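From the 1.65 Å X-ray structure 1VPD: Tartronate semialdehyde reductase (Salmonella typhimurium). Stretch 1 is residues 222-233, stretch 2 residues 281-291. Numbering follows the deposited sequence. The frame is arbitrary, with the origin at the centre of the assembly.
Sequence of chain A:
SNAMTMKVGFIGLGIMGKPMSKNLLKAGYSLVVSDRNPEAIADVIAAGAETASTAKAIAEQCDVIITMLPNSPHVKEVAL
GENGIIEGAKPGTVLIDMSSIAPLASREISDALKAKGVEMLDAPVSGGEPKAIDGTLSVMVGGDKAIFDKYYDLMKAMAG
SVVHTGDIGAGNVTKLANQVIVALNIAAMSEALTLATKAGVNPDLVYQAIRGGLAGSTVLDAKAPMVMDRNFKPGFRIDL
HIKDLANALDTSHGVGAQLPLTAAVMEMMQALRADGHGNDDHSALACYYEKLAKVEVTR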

# COMPACT_ATOMS: atom_id res chain seq x y z
N ALA A 222 -13.73 7.76 4.54
CA ALA A 222 -12.38 8.32 4.39
C ALA A 222 -12.30 9.41 3.32
O ALA A 222 -11.62 10.41 3.52
CB ALA A 222 -11.37 7.23 4.05
N LYS A 223 -13.00 9.21 2.20
CA LYS A 223 -12.80 10.00 1.00
C LYS A 223 -13.87 11.03 0.70
O LYS A 223 -13.55 12.06 0.10
CB LYS A 223 -12.57 9.08 -0.21
CG LYS A 223 -11.43 8.09 -0.05
CD LYS A 223 -10.11 8.76 0.37
CE LYS A 223 -8.93 7.83 0.23
NZ LYS A 223 -7.65 8.54 0.57
N ALA A 224 -15.12 10.82 1.12
CA ALA A 224 -16.15 11.82 0.83
C ALA A 224 -15.81 13.18 1.45
O ALA A 224 -15.92 14.21 0.77
CB ALA A 224 -17.57 11.37 1.22
N PRO A 225 -15.38 13.20 2.71
CA PRO A 225 -14.96 14.47 3.32
C PRO A 225 -13.81 15.14 2.57
O PRO A 225 -13.85 16.37 2.39
CB PRO A 225 -14.58 14.06 4.75
CG PRO A 225 -15.43 12.85 4.99
CD PRO A 225 -15.33 12.09 3.68
N MSE A 226 -12.83 14.36 2.11
CA MSE A 226 -11.70 14.90 1.36
C MSE A 226 -12.16 15.57 0.08
O MSE A 226 -11.76 16.69 -0.24
CB MSE A 226 -10.66 13.82 1.07
CG MSE A 226 -9.99 13.26 2.31
SE MSE A 226 -8.60 11.96 1.92
CE MSE A 226 -7.34 13.08 0.92
N VAL A 227 -12.99 14.86 -0.70
CA VAL A 227 -13.52 15.43 -1.92
C VAL A 227 -14.26 16.74 -1.64
O VAL A 227 -14.02 17.75 -2.30
CB VAL A 227 -14.48 14.45 -2.65
CG1 VAL A 227 -15.13 15.12 -3.84
CG2 VAL A 227 -13.74 13.20 -3.08
N MSE A 228 -15.16 16.73 -0.66
CA MSE A 228 -16.02 17.87 -0.46
C MSE A 228 -15.22 19.07 0.07
O MSE A 228 -15.56 20.21 -0.25
CB MSE A 228 -17.19 17.51 0.46
CG MSE A 228 -18.17 16.54 -0.19
SE MSE A 228 -19.72 16.30 0.90
CE MSE A 228 -18.96 15.25 2.26
N ASP A 229 -14.15 18.79 0.81
CA ASP A 229 -13.24 19.83 1.33
C ASP A 229 -12.14 20.23 0.35
O ASP A 229 -11.30 21.13 0.66
CB ASP A 229 -12.63 19.39 2.65
CG ASP A 229 -13.64 19.32 3.78
OD1 ASP A 229 -14.68 19.98 3.69
OD2 ASP A 229 -13.49 18.60 4.76
N ARG A 230 -12.12 19.60 -0.82
CA ARG A 230 -11.14 19.86 -1.88
C ARG A 230 -9.73 19.53 -1.40
O ARG A 230 -8.76 20.20 -1.77
CB ARG A 230 -11.25 21.30 -2.41
CG ARG A 230 -12.70 21.82 -2.57
CD ARG A 230 -13.60 20.86 -3.38
NE ARG A 230 -13.11 20.69 -4.73
CZ ARG A 230 -13.56 19.75 -5.58
NH1 ARG A 230 -14.47 18.88 -5.19
NH2 ARG A 230 -13.09 19.71 -6.82
N ASN A 231 -9.62 18.51 -0.56
CA ASN A 231 -8.33 18.03 -0.07
C ASN A 231 -7.93 16.78 -0.84
O ASN A 231 -8.43 15.70 -0.54
CB ASN A 231 -8.42 17.72 1.40
CG ASN A 231 -7.17 17.05 1.94
OD1 ASN A 231 -6.09 17.09 1.32
ND2 ASN A 231 -7.31 16.39 3.08
N PHE A 232 -7.04 16.93 -1.82
CA PHE A 232 -6.57 15.80 -2.63
C PHE A 232 -5.10 15.49 -2.38
O PHE A 232 -4.40 14.95 -3.24
CB PHE A 232 -6.85 16.07 -4.11
CG PHE A 232 -8.30 16.34 -4.41
CD1 PHE A 232 -9.21 15.31 -4.42
CD2 PHE A 232 -8.75 17.64 -4.68
CE1 PHE A 232 -10.56 15.56 -4.71
CE2 PHE A 232 -10.08 17.89 -4.94
CZ PHE A 232 -10.98 16.86 -4.97
N LYS A 233 -4.63 15.82 -1.19
CA LYS A 233 -3.25 15.54 -0.80
C LYS A 233 -3.05 14.06 -0.46
O LYS A 233 -3.78 13.50 0.34
CB LYS A 233 -2.88 16.37 0.43
CG LYS A 233 -1.42 16.24 0.85
CD LYS A 233 -1.13 16.93 2.19
CE LYS A 233 0.36 16.80 2.53
NZ LYS A 233 0.67 17.50 3.81
N ASP A 281 -4.04 12.42 -4.29
CA ASP A 281 -4.70 11.29 -3.65
C ASP A 281 -5.73 10.69 -4.58
O ASP A 281 -6.32 11.39 -5.38
CB ASP A 281 -5.39 11.73 -2.37
CG ASP A 281 -6.01 10.57 -1.61
OD1 ASP A 281 -5.26 9.74 -1.06
OD2 ASP A 281 -7.26 10.42 -1.53
N HIS A 282 -5.96 9.38 -4.46
CA HIS A 282 -6.93 8.73 -5.34
C HIS A 282 -8.41 9.15 -5.19
O HIS A 282 -9.21 8.85 -6.08
CB HIS A 282 -6.78 7.20 -5.41
CG HIS A 282 -6.79 6.46 -4.10
ND1 HIS A 282 -6.81 7.02 -2.84
CD2 HIS A 282 -6.73 5.12 -3.91
CE1 HIS A 282 -6.79 6.05 -1.93
NE2 HIS A 282 -6.76 4.89 -2.56
N SER A 283 -8.72 9.90 -4.14
CA SER A 283 -9.99 10.63 -4.05
C SER A 283 -10.19 11.56 -5.26
O SER A 283 -11.32 11.91 -5.59
CB SER A 283 -10.09 11.41 -2.72
OG SER A 283 -9.00 12.31 -2.57
N ALA A 284 -9.10 11.94 -5.93
CA ALA A 284 -9.19 12.77 -7.14
C ALA A 284 -9.86 12.06 -8.33
O ALA A 284 -10.14 12.67 -9.35
CB ALA A 284 -7.82 13.31 -7.53
N LEU A 285 -10.17 10.77 -8.19
CA LEU A 285 -11.07 10.16 -9.15
C LEU A 285 -12.37 10.94 -9.24
O LEU A 285 -13.00 11.00 -10.29
CB LEU A 285 -11.40 8.72 -8.75
CG LEU A 285 -10.62 7.59 -9.36
CD1 LEU A 285 -10.91 6.33 -8.58
CD2 LEU A 285 -10.96 7.43 -10.84
N ALA A 286 -12.78 11.58 -8.14
CA ALA A 286 -13.97 12.44 -8.17
C ALA A 286 -13.85 13.56 -9.20
O ALA A 286 -14.85 13.90 -9.85
CB ALA A 286 -14.27 13.03 -6.79
N CYS A 287 -12.65 14.09 -9.38
CA CYS A 287 -12.42 15.19 -10.31
C CYS A 287 -12.67 14.78 -11.77
O CYS A 287 -13.08 15.60 -12.58
CB CYS A 287 -11.02 15.79 -10.13
SG CYS A 287 -10.63 16.24 -8.43
N TYR A 288 -12.44 13.49 -12.10
CA TYR A 288 -12.78 12.98 -13.41
C TYR A 288 -14.27 13.16 -13.68
O TYR A 288 -14.69 13.68 -14.72
CB TYR A 288 -12.37 11.50 -13.52
CG TYR A 288 -12.79 10.84 -14.81
CD1 TYR A 288 -11.98 10.90 -15.94
CD2 TYR A 288 -13.98 10.14 -14.91
CE1 TYR A 288 -12.36 10.29 -17.14
CE2 TYR A 288 -14.38 9.55 -16.11
CZ TYR A 288 -13.56 9.63 -17.22
OH TYR A 288 -13.92 9.03 -18.39
N TYR A 289 -15.08 12.70 -12.74
CA TYR A 289 -16.52 12.84 -12.86
C TYR A 289 -16.97 14.31 -12.85
O TYR A 289 -17.87 14.69 -13.59
CB TYR A 289 -17.20 12.11 -11.72
CG TYR A 289 -17.23 10.61 -11.91
CD1 TYR A 289 -18.28 10.00 -12.58
CD2 TYR A 289 -16.20 9.80 -11.44
CE1 TYR A 289 -18.32 8.63 -12.77
CE2 TYR A 289 -16.23 8.42 -11.62
CZ TYR A 289 -17.30 7.84 -12.27
OH TYR A 289 -17.35 6.48 -12.43
N GLU A 290 -16.35 15.13 -11.99
CA GLU A 290 -16.70 16.55 -11.93
C GLU A 290 -16.48 17.23 -13.27
O GLU A 290 -17.27 18.06 -13.71
CB GLU A 290 -15.85 17.25 -10.86
CG GLU A 290 -16.21 16.85 -9.45
CD GLU A 290 -15.32 17.47 -8.39
OE1 GLU A 290 -14.13 17.77 -8.68
OE2 GLU A 290 -15.82 17.62 -7.27
N LYS A 291 -15.39 16.87 -13.94
CA LYS A 291 -15.03 17.49 -15.19
C LYS A 291 -15.97 17.05 -16.31
O LYS A 291 -16.37 17.86 -17.15
CB LYS A 291 -13.57 17.22 -15.51
CG LYS A 291 -12.67 18.10 -14.62
CD LYS A 291 -11.17 17.79 -14.73
CE LYS A 291 -10.38 18.71 -13.79
NZ LYS A 291 -8.91 18.49 -13.83

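Surfaces built from small side chains illustrate a general principle: a shallow surface lets bulky neighbours come close, and charged groups can then close the margins. The contact between residues 222-233 and 281-291 of tartronate semialdehyde reductase is a compact example, burying 529 Å² when both sides are summed. The second stretch offers a low surface in Ser283, Ala284, Ala286 and Cys287; the first supplies the bumps, chiefly Val227 and Phe232.

Val227 points toward the other stretch and sits over a single turn of it, between Ser283 and Ala286. Both valine methyls reach CB of Ala286, CG1 at 3.7 Å and CG2 at 3.8 Å, and CG2 also lies 3.7 Å from O of Ser283. The valine thus rests partly on side chain and partly on backbone.

Phe232 is the broader bump. Its CA-to-CB bond runs sideways, but with chi1 in the m well the ring swings back across the second stretch. One face receives the sulfur of Cys287, with SG 3.9 Å from the ring centroid and 25° off the normal, a sulfur-aromatic contact. Ser283 meets the ring at its edge instead, OG lying 3.5 Å from CD1 of Phe232, and the small side chain of Ala284 allows its CB to lie 4.0 Å from that same CD1. The backbones are also joined here: N of Asp281 donates to O of Phe232 at 2.8 Å, close to where the two stretches approach to 5.0 Å between the CA atoms of Phe232 and Asp281.

Two salt bridges flank this apolar packing. Lys223 extends its chain past Ser283, its CD 4.1 Å from CB of that serine, to bring NZ within 2.8 Å of OD2 of Asp281; a weak bond from NZ to OD1 of Asp281, at 3.1 Å, accompanies it. The same OD2 of Asp281 accepts from N of Ser283 at 3.0 Å and from OG of Ser283 at 2.8 Å, so the carboxylate organises its own turn while it meets the lysine. The terminal methyl of selenomethionine Met226 fits beside this cluster, CE lying 3.6 Å from OD2 of Asp281.

At the other salt bridge, Arg230 has positive phi in a Schellman motif and starts away from its partner, yet three successive m rotamers curl the side chain back. Its guanidinium meets the Glu290 carboxylate edge-on in a paired arrangement: NH1 to OE2 at 2.8 Å and NH2 to OE1 at 2.9 Å.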